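PDB 3VA7: KLLA0E08119p from Kluyveromyces lactis, which probably carboxylates urea to urea-1-carboxylate with ATP, hydrogencarbonate and biotin, this chain being the urea carboxylase part of a larger multifunctional enzyme. Local coordinates for residues Leu259-Ile267 and Tyr448-Met457; Gly382-Ala393 and Gln432-Cys442. One frame throughout, in Å; residues are numbered along the deposited sequence.

Interaction 1: Leu259-Ile267 and Tyr448-Met457; sequences LQRRNQKVI and YLRSIASSKM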
loop_
_atom_site.group_PDB
_atom_site.type_symbol
_atom_site.label_atom_id
_atom_site.label_comp_id
_atom_site.label_asym_id
_atom_site.label_seq_id
_atom_site.Cartn_x
_atom_site.Cartn_y
_atom_site.Cartn_z
ATOM N N LEU A 259 19.988 -27.997 -12.158
ATOM C CA LEU A 259 19.200 -26.861 -12.677
ATOM C C LEU A 259 19.721 -25.531 -12.146
ATOM O O LEU A 259 19.211 -24.972 -11.173
ATOM C CB LEU A 259 17.685 -27.060 -12.430
ATOM C CG LEU A 259 17.019 -28.241 -13.182
ATOM C CD1 LEU A 259 15.619 -28.540 -12.698
ATOM C CD2 LEU A 259 17.013 -28.045 -14.708
ATOM N N GLN A 260 20.778 -25.060 -12.789
ATOM C CA GLN A 260 21.509 -23.861 -12.396
ATOM C C GLN A 260 21.441 -22.814 -13.525
ATOM O O GLN A 260 21.468 -23.157 -14.698
ATOM C CB GLN A 260 22.971 -24.213 -12.177
ATOM C CG GLN A 260 23.273 -25.116 -10.987
ATOM C CD GLN A 260 24.758 -25.536 -10.904
ATOM O OE1 GLN A 260 25.679 -24.733 -11.174
ATOM N NE2 GLN A 260 24.989 -26.788 -10.530
ATOM N N ARG A 261 21.384 -21.540 -13.160
ATOM C CA ARG A 261 21.349 -20.468 -14.110
ATOM C C ARG A 261 22.610 -19.649 -13.910
ATOM O O ARG A 261 22.844 -19.138 -12.805
ATOM C CB ARG A 261 20.111 -19.615 -13.889
ATOM C CG ARG A 261 19.993 -18.453 -14.828
ATOM C CD ARG A 261 18.983 -17.425 -14.344
ATOM N NE ARG A 261 19.521 -16.532 -13.312
ATOM C CZ ARG A 261 20.382 -15.530 -13.519
ATOM N NH1 ARG A 261 20.799 -14.802 -12.486
ATOM N NH2 ARG A 261 20.848 -15.244 -14.739
ATOM N N ARG A 262 23.425 -19.525 -14.971
ATOM C CA ARG A 262 24.738 -18.882 -14.875
ATOM C C ARG A 262 25.366 -19.348 -13.565
ATOM O O ARG A 262 25.876 -18.553 -12.769
ATOM C CB ARG A 262 24.633 -17.349 -14.927
ATOM C CG ARG A 262 24.446 -16.706 -16.340
ATOM C CD ARG A 262 25.377 -15.473 -16.556
ATOM N NE ARG A 262 25.297 -14.451 -15.483
ATOM C CZ ARG A 262 26.196 -13.467 -15.280
ATOM N NH1 ARG A 262 27.262 -13.350 -16.077
ATOM N NH2 ARG A 262 26.034 -12.587 -14.278
ATOM N N ASN A 263 25.262 -20.659 -13.339
ATOM C CA ASN A 263 25.828 -21.308 -12.156
ATOM C C ASN A 263 25.121 -21.106 -10.773
ATOM O O ASN A 263 25.663 -21.489 -9.725
ATOM C CB ASN A 263 27.332 -20.980 -12.065
ATOM C CG ASN A 263 28.179 -21.972 -12.844
ATOM O OD1 ASN A 263 28.217 -21.944 -14.081
ATOM N ND2 ASN A 263 28.834 -22.883 -12.122
ATOM N N GLN A 264 23.929 -20.523 -10.750
ATOM C CA GLN A 264 23.287 -20.300 -9.469
ATOM C C GLN A 264 22.090 -21.250 -9.331
ATOM O O GLN A 264 21.162 -21.233 -10.153
ATOM C CB GLN A 264 22.902 -18.841 -9.334
ATOM C CG GLN A 264 24.062 -17.881 -9.563
ATOM C CD GLN A 264 23.587 -16.463 -9.805
ATOM O OE1 GLN A 264 23.031 -15.830 -8.909
ATOM N NE2 GLN A 264 23.795 -15.950 -11.026
ATOM N N LYS A 265 22.123 -22.115 -8.315
ATOM C CA LYS A 265 21.145 -23.196 -8.241
ATOM C C LYS A 265 19.735 -22.640 -8.047
ATOM O O LYS A 265 19.596 -21.601 -7.392
ATOM C CB LYS A 265 21.554 -24.180 -7.163
ATOM C CG LYS A 265 22.994 -24.629 -7.366
ATOM C CD LYS A 265 23.315 -25.897 -6.583
ATOM C CE LYS A 265 23.967 -25.567 -5.288
ATOM N NZ LYS A 265 24.958 -26.608 -4.909
ATOM N N VAL A 266 18.722 -23.262 -8.683
ATOM C CA VAL A 266 17.323 -22.824 -8.500
ATOM C C VAL A 266 16.412 -23.965 -8.109
ATOM O O VAL A 266 15.518 -23.764 -7.279
ATOM C CB VAL A 266 16.676 -21.978 -9.681
ATOM C CG1 VAL A 266 17.706 -21.330 -10.574
ATOM C CG2 VAL A 266 15.785 -22.797 -10.523
ATOM N N ILE A 267 16.640 -25.155 -8.682
ATOM C CA ILE A 267 15.917 -26.353 -8.256
ATOM C C ILE A 267 16.838 -27.539 -8.003
ATOM O O ILE A 267 17.728 -27.852 -8.816
ATOM C CB ILE A 267 14.779 -26.767 -9.261
ATOM C CG1 ILE A 267 13.539 -25.913 -9.048
ATOM C CG2 ILE A 267 14.364 -28.243 -9.151
ATOM C CD1 ILE A 267 13.271 -25.001 -10.200
ATOM N N TYR A 448 8.573 -17.904 -13.192
ATOM C CA TYR A 448 9.739 -18.607 -13.751
ATOM C C TYR A 448 9.900 -20.040 -13.184
ATOM O O TYR A 448 10.056 -21.007 -13.922
ATOM C CB TYR A 448 10.944 -17.760 -13.430
ATOM C CG TYR A 448 12.264 -18.341 -13.762
ATOM C CD1 TYR A 448 13.069 -18.864 -12.752
ATOM C CD2 TYR A 448 12.765 -18.301 -15.072
ATOM C CE1 TYR A 448 14.321 -19.362 -13.027
ATOM C CE2 TYR A 448 14.020 -18.807 -15.369
ATOM C CZ TYR A 448 14.798 -19.335 -14.341
ATOM O OH TYR A 448 16.052 -19.848 -14.583
ATOM N N LEU A 449 9.812 -20.158 -11.868
ATOM C CA LEU A 449 9.819 -21.463 -11.203
ATOM C C LEU A 449 8.724 -22.369 -11.720
ATOM O O LEU A 449 8.969 -23.551 -11.926
ATOM C CB LEU A 449 9.661 -21.331 -9.670
ATOM C CG LEU A 449 10.853 -21.236 -8.713
ATOM C CD1 LEU A 449 12.172 -21.042 -9.419
ATOM C CD2 LEU A 449 10.600 -20.159 -7.668
ATOM N N ARG A 450 7.529 -21.821 -11.918
ATOM C CA ARG A 450 6.328 -22.607 -12.265
ATOM C C ARG A 450 6.472 -23.272 -13.626
ATOM O O ARG A 450 6.215 -24.483 -13.809
ATOM C CB ARG A 450 5.104 -21.699 -12.286
ATOM C CG ARG A 450 4.299 -21.734 -11.030
ATOM C CD ARG A 450 3.579 -20.449 -10.928
ATOM N NE ARG A 450 2.975 -20.315 -9.623
ATOM C CZ ARG A 450 2.365 -19.209 -9.218
ATOM N NH1 ARG A 450 2.324 -18.182 -10.049
ATOM N NH2 ARG A 450 1.799 -19.128 -8.009
ATOM N N SER A 451 6.887 -22.430 -14.558
ATOM C CA SER A 451 7.252 -22.797 -15.892
ATOM C C SER A 451 8.332 -23.908 -15.921
ATOM O O SER A 451 8.167 -24.902 -16.645
ATOM C CB SER A 451 7.687 -21.536 -16.631
ATOM O OG SER A 451 8.743 -21.844 -17.509
ATOM N N ILE A 452 9.412 -23.758 -15.139
ATOM C CA ILE A 452 10.432 -24.836 -15.041
ATOM C C ILE A 452 9.858 -26.107 -14.444
ATOM O O ILE A 452 9.808 -27.108 -15.122
ATOM C CB ILE A 452 11.675 -24.433 -14.285
ATOM C CG1 ILE A 452 12.393 -23.290 -14.990
ATOM C CG2 ILE A 452 12.605 -25.612 -14.164
ATOM C CD1 ILE A 452 13.494 -22.724 -14.160
ATOM N N ALA A 453 9.371 -26.048 -13.207
ATOM C CA ALA A 453 8.680 -27.188 -12.565
ATOM C C ALA A 453 7.678 -27.874 -13.495
ATOM O O ALA A 453 7.343 -29.039 -13.325
ATOM C CB ALA A 453 7.974 -26.731 -11.304
ATOM N N SER A 454 7.200 -27.132 -14.480
ATOM C CA SER A 454 6.142 -27.613 -15.391
ATOM C C SER A 454 6.612 -28.195 -16.690
ATOM O O SER A 454 5.821 -28.809 -17.391
ATOM C CB SER A 454 5.232 -26.464 -15.781
ATOM O OG SER A 454 4.176 -26.533 -14.888
ATOM N N SER A 455 7.866 -27.908 -17.031
ATOM C CA SER A 455 8.394 -28.182 -18.349
ATOM C C SER A 455 8.394 -29.676 -18.670
ATOM O O SER A 455 8.318 -30.531 -17.767
ATOM C CB SER A 455 9.788 -27.573 -18.492
ATOM O OG SER A 455 10.645 -28.073 -17.493
ATOM N N LYS A 456 8.446 -29.976 -19.968
ATOM C CA LYS A 456 8.574 -31.344 -20.437
ATOM C C LYS A 456 9.996 -31.761 -20.033
ATOM O O LYS A 456 10.200 -32.850 -19.462
ATOM C CB LYS A 456 8.339 -31.397 -21.962
ATOM C CG LYS A 456 8.344 -32.795 -22.650
ATOM C CD LYS A 456 6.952 -33.459 -22.615
ATOM C CE LYS A 456 6.556 -34.004 -24.025
ATOM N NZ LYS A 456 5.256 -34.763 -23.990
ATOM N N MET A 457 10.956 -30.856 -20.272
ATOM C CA MET A 457 12.333 -31.038 -19.828
ATOM C C MET A 457 12.400 -31.610 -18.421
ATOM O O MET A 457 12.784 -32.767 -18.229
ATOM C CB MET A 457 13.086 -29.719 -19.879
ATOM C CG MET A 457 14.579 -29.825 -19.489
ATOM S SD MET A 457 14.945 -29.619 -17.733
ATOM C CE MET A 457 14.469 -27.898 -17.444
#
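With CG swung away from the backbone N (chi1 173°), Y448 extends its ring from helix 446-454 toward the hairpin of 259-267, and its OH comes to 3.8 Å from R261 CD. R261 starts out in the same sense, chi1 and chi2 bringing CD to the phenol oxygen; the bend at chi3 then turns the guanidinium, whose plane stands 76° from the ring. One turn on, I452 lays CD1 over one face of the Y448 ring, toward the rim, and brings that methyl to 4.3 Å from V266 CG2. The tip of I267 fits between two helix residues, its CD1 lying 4.1 Å from I452 CG2 and 4.2 Å from L449 CD1. M457 turns CE back to 3.7 Å from L259 CD2. Strand 264-267 and helix 448-454 cross at -68° with their axes 10.1 Å apart, a helix packed by side chains against the sheet of the biotin carboxylase region. F377 meets the Y448 ring edge-to-face and gives R261 a cation-pi partner. No hydrogen bond spans the two segments, which is consistent with cohesion that rests mainly on apolar packing.

Interaction 2: Gly382-Ala393 and Gln432-Cys442; sequences GQLTSVSFPSWA and QALNETAVYGC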
loop_
_atom_site.group_PDB
_atom_site.type_symbol
_atom_site.label_atom_id
_atom_site.label_comp_id
_atom_site.label_asym_id
_atom_site.label_seq_id
_atom_site.Cartn_x
_atom_site.Cartn_y
_atom_site.Cartn_z
ATOM N N GLY A 382 11.524 -4.431 -1.429
ATOM C CA GLY A 382 10.218 -3.895 -1.036
ATOM C C GLY A 382 9.449 -4.597 0.088
ATOM O O GLY A 382 9.856 -5.632 0.559
ATOM N N GLN A 383 8.312 -4.035 0.501
ATOM C CA GLN A 383 7.476 -4.645 1.539
ATOM C C GLN A 383 6.522 -5.705 1.017
ATOM O O GLN A 383 5.745 -5.444 0.085
ATOM C CB GLN A 383 6.672 -3.613 2.312
ATOM C CG GLN A 383 6.158 -4.217 3.545
ATOM C CD GLN A 383 5.439 -3.257 4.442
ATOM O OE1 GLN A 383 5.492 -3.403 5.669
ATOM N NE2 GLN A 383 4.727 -2.304 3.861
ATOM N N LEU A 384 6.579 -6.889 1.622
ATOM C CA LEU A 384 5.655 -7.935 1.283
ATOM C C LEU A 384 4.290 -7.582 1.865
ATOM O O LEU A 384 4.163 -7.144 3.003
ATOM C CB LEU A 384 6.134 -9.315 1.745
ATOM C CG LEU A 384 7.465 -9.746 1.145
ATOM C CD1 LEU A 384 7.808 -11.111 1.617
ATOM C CD2 LEU A 384 7.510 -9.664 -0.389
ATOM N N THR A 385 3.268 -7.817 1.063
ATOM C CA THR A 385 1.976 -7.231 1.263
ATOM C C THR A 385 0.967 -8.328 1.560
ATOM O O THR A 385 -0.126 -8.107 2.130
ATOM C CB THR A 385 1.648 -6.419 -0.029
ATOM O OG1 THR A 385 1.520 -5.026 0.304
ATOM C CG2 THR A 385 0.473 -6.987 -0.851
ATOM N N SER A 386 1.348 -9.522 1.158
ATOM C CA SER A 386 0.537 -10.676 1.379
ATOM C C SER A 386 1.480 -11.856 1.128
ATOM O O SER A 386 2.258 -11.885 0.162
ATOM C CB SER A 386 -0.702 -10.647 0.452
ATOM O OG SER A 386 -1.063 -11.968 0.041
ATOM N N VAL A 387 1.450 -12.818 2.019
ATOM C CA VAL A 387 2.391 -13.925 1.928
ATOM C C VAL A 387 1.623 -15.191 2.265
ATOM O O VAL A 387 1.194 -15.379 3.379
ATOM C CB VAL A 387 3.616 -13.728 2.897
ATOM C CG1 VAL A 387 4.509 -14.919 2.845
ATOM C CG2 VAL A 387 4.424 -12.426 2.569
ATOM N N SER A 388 1.398 -16.033 1.275
ATOM C CA SER A 388 0.792 -17.327 1.554
ATOM C C SER A 388 1.573 -18.549 1.033
ATOM O O SER A 388 2.032 -18.576 -0.127
ATOM C CB SER A 388 -0.644 -17.352 1.053
ATOM O OG SER A 388 -1.365 -18.321 1.808
ATOM N N PHE A 389 1.714 -19.557 1.894
ATOM C CA PHE A 389 2.424 -20.814 1.502
ATOM C C PHE A 389 1.573 -22.092 1.725
ATOM O O PHE A 389 0.790 -22.183 2.696
ATOM C CB PHE A 389 3.758 -20.998 2.237
ATOM C CG PHE A 389 4.787 -19.907 1.964
ATOM C CD1 PHE A 389 5.376 -19.786 0.706
ATOM C CD2 PHE A 389 5.223 -19.027 3.016
ATOM C CE1 PHE A 389 6.361 -18.794 0.451
ATOM C CE2 PHE A 389 6.232 -18.029 2.771
ATOM C CZ PHE A 389 6.791 -17.937 1.488
ATOM N N PRO A 390 1.743 -23.091 0.837
ATOM C CA PRO A 390 1.069 -24.342 1.142
ATOM C C PRO A 390 1.544 -24.820 2.500
ATOM O O PRO A 390 2.759 -25.001 2.700
ATOM C CB PRO A 390 1.581 -25.291 0.038
ATOM C CG PRO A 390 2.864 -24.674 -0.444
ATOM C CD PRO A 390 2.586 -23.190 -0.373
ATOM N N SER A 391 0.617 -25.033 3.425
ATOM C CA SER A 391 0.991 -25.463 4.772
ATOM C C SER A 391 1.412 -26.928 4.846
ATOM O O SER A 391 1.896 -27.360 5.907
ATOM C CB SER A 391 -0.199 -25.314 5.695
ATOM O OG SER A 391 -1.221 -26.207 5.233
ATOM N N TRP A 392 1.182 -27.690 3.758
ATOM C CA TRP A 392 1.410 -29.165 3.740
ATOM C C TRP A 392 2.795 -29.485 3.208
ATOM O O TRP A 392 3.293 -30.595 3.425
ATOM C CB TRP A 392 0.362 -29.956 2.893
ATOM C CG TRP A 392 0.128 -29.330 1.539
ATOM C CD1 TRP A 392 -0.835 -28.411 1.230
ATOM C CD2 TRP A 392 0.933 -29.473 0.344
ATOM N NE1 TRP A 392 -0.709 -28.009 -0.070
ATOM C CE2 TRP A 392 0.352 -28.645 -0.649
ATOM C CE3 TRP A 392 2.070 -30.221 0.019
ATOM C CZ2 TRP A 392 0.849 -28.558 -1.941
ATOM C CZ3 TRP A 392 2.567 -30.139 -1.284
ATOM C CH2 TRP A 392 1.961 -29.317 -2.245
ATOM N N ALA A 393 3.389 -28.545 2.482
ATOM C CA ALA A 393 4.815 -28.656 2.132
ATOM C C ALA A 393 5.675 -28.189 3.336
ATOM O O ALA A 393 5.181 -27.639 4.308
ATOM C CB ALA A 393 5.144 -27.843 0.828
ATOM N N GLN A 432 1.943 -28.267 -7.558
ATOM C CA GLN A 432 0.846 -27.781 -6.734
ATOM C C GLN A 432 1.388 -26.741 -5.733
ATOM O O GLN A 432 0.845 -25.627 -5.649
ATOM C CB GLN A 432 -0.008 -28.870 -6.058
ATOM C CG GLN A 432 -1.291 -28.277 -5.366
ATOM C CD GLN A 432 -2.111 -29.241 -4.388
ATOM O OE1 GLN A 432 -2.315 -30.404 -4.692
ATOM N NE2 GLN A 432 -2.621 -28.703 -3.250
ATOM N N ALA A 433 2.465 -27.066 -5.017
ATOM C CA ALA A 433 3.057 -26.119 -4.041
ATOM C C ALA A 433 3.344 -24.727 -4.647
ATOM O O ALA A 433 2.979 -23.705 -4.084
ATOM C CB ALA A 433 4.334 -26.714 -3.377
ATOM N N LEU A 434 3.992 -24.715 -5.792
ATOM C CA LEU A 434 4.280 -23.476 -6.476
ATOM C C LEU A 434 3.026 -22.665 -6.819
ATOM O O LEU A 434 3.044 -21.426 -6.709
ATOM C CB LEU A 434 5.119 -23.744 -7.740
ATOM C CG LEU A 434 6.510 -24.270 -7.355
ATOM C CD1 LEU A 434 7.381 -24.452 -8.529
ATOM C CD2 LEU A 434 7.167 -23.388 -6.323
ATOM N N ASN A 435 1.954 -23.381 -7.195
ATOM C CA ASN A 435 0.652 -22.824 -7.566
ATOM C C ASN A 435 -0.026 -22.184 -6.364
ATOM O O ASN A 435 -0.847 -21.278 -6.484
ATOM C CB ASN A 435 -0.264 -23.934 -8.110
ATOM C CG ASN A 435 -0.109 -24.177 -9.653
ATOM O OD1 ASN A 435 0.905 -23.847 -10.295
ATOM N ND2 ASN A 435 -1.151 -24.772 -10.231
ATOM N N GLU A 436 0.348 -22.656 -5.197
ATOM C CA GLU A 436 -0.368 -22.398 -3.991
ATOM C C GLU A 436 0.442 -21.362 -3.208
ATOM O O GLU A 436 0.059 -20.943 -2.103
ATOM C CB GLU A 436 -0.493 -23.723 -3.249
ATOM C CG GLU A 436 -1.828 -24.037 -2.642
ATOM C CD GLU A 436 -2.081 -25.525 -2.541
ATOM O OE1 GLU A 436 -1.918 -26.104 -1.467
ATOM O OE2 GLU A 436 -2.473 -26.111 -3.547
ATOM N N THR A 437 1.550 -20.933 -3.810
ATOM C CA THR A 437 2.450 -19.957 -3.214
ATOM C C THR A 437 2.085 -18.574 -3.729
ATOM O O THR A 437 2.302 -18.239 -4.926
ATOM C CB THR A 437 3.935 -20.275 -3.567
ATOM O OG1 THR A 437 4.392 -21.403 -2.798
ATOM C CG2 THR A 437 4.863 -19.061 -3.293
ATOM N N ALA A 438 1.541 -17.770 -2.830
ATOM C CA ALA A 438 1.199 -16.399 -3.158
ATOM C C ALA A 438 2.001 -15.391 -2.314
ATOM O O ALA A 438 1.735 -15.214 -1.108
ATOM C CB ALA A 438 -0.286 -16.180 -2.999
ATOM N N VAL A 439 2.978 -14.754 -2.959
ATOM C CA VAL A 439 3.817 -13.728 -2.347
ATOM C C VAL A 439 3.831 -12.413 -3.173
ATOM O O VAL A 439 4.217 -12.402 -4.346
ATOM C CB VAL A 439 5.231 -14.259 -2.162
ATOM C CG1 VAL A 439 6.195 -13.107 -1.785
ATOM C CG2 VAL A 439 5.238 -15.398 -1.132
ATOM N N TYR A 440 3.418 -11.305 -2.552
ATOM C CA TYR A 440 3.181 -10.071 -3.290
ATOM C C TYR A 440 3.784 -8.872 -2.554
ATOM O O TYR A 440 3.812 -8.859 -1.328
ATOM C CB TYR A 440 1.681 -9.843 -3.506
ATOM C CG TYR A 440 0.852 -10.974 -4.124
ATOM C CD1 TYR A 440 0.921 -11.279 -5.503
ATOM C CD2 TYR A 440 -0.072 -11.680 -3.345
ATOM C CE1 TYR A 440 0.124 -12.309 -6.073
ATOM C CE2 TYR A 440 -0.878 -12.686 -3.890
ATOM C CZ TYR A 440 -0.772 -13.003 -5.243
ATOM O OH TYR A 440 -1.578 -14.012 -5.745
ATOM N N GLY A 441 4.275 -7.878 -3.300
ATOM C CA GLY A 441 4.990 -6.744 -2.702
ATOM C C GLY A 441 6.398 -6.528 -3.250
ATOM O O GLY A 441 6.945 -5.404 -3.206
ATOM N N CYS A 442 6.979 -7.628 -3.730
ATOM C CA CYS A 442 8.230 -7.685 -4.450
ATOM C C CYS A 442 7.962 -8.484 -5.693
ATOM O O CYS A 442 7.081 -9.321 -5.706
ATOM C CB CYS A 442 9.242 -8.507 -3.660
ATOM S SG CYS A 442 9.827 -7.651 -2.219
#
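W392 turns its indole edge to E436 and donates NE1-H to OE1 across 2.7 Å, nearly straight at 165°. Its CG sits between the backbone N and the carbonyl carbon (chi1 47°), which turns the indole toward E436 and A433. The oxygen is met on its syn side, somewhat out of the carboxylate plane, while the acceptor lies almost in the indole plane. The other carboxylate oxygen, E436 OE2, offers its syn lone pair to Q432 NE2 at 2.6 Å, so one glutamate serves an indole and an amide. P390 CB lies over one face of the indole, toward its rim, and the ring's far end, CH2, packs 3.7 Å from A433 CB. A433 O takes E436 N and T437 OG1 from opposite faces of its plane.

On the N-terminal side of P390, strands 386-388 and 438-440 pair as a two-stranded antiparallel sheet within the biotin carboxylase C-terminal domain. S388 and A438 form a hydrogen-bonded pair, each N-H given to the other's carbonyl, with A438 N 2.9 Å from S388 O. At the next such pair, Y440 N donates to S386 O at 3.0 Å, but Y440 O accepts from T385 N at 2.7 Å. Two residues thus face one, a classic beta bulge. V387 and V439 make the intervening non-hydrogen-bonded pair, their side chains parallel on the same face, where F389 CE1 reaches V439 CG2. On the S386 face, the serine OG sits at the edge of the Y440 ring.

Past the bulge, G441 CA brings a C-H to Q383 O at 3.2 Å. The backbone angles of G441 and the nearness of the opposite strand suit a residue without a side chain. L384 CD2 lies between V439 CG1 and C442 SG, and the backbone of L384 continues its bonding to G402 and T403.

Interaction 2 is nested within the chain loop that interaction 1 closes, and their centres lie 18 Å apart. Strand 438-440 is followed in the chain by helix 446-454, so 432-442 and 448-457 form consecutive parts of one chain path. They also touch: R450 NH2 is 2.9 Å from L434 O, a probable hydrogen bond, and A453 CB packs 3.6 Å from L434 CD1. Both contacts reach the same large antiparallel sheet, interaction 1 through its hairpin and interaction 2 through strand 378-383. All four segments belong to the biotin carboxylation region, whereas the biotin and urea pockets are both built from carboxyltransferase residues, with K1202 completing the biotin one.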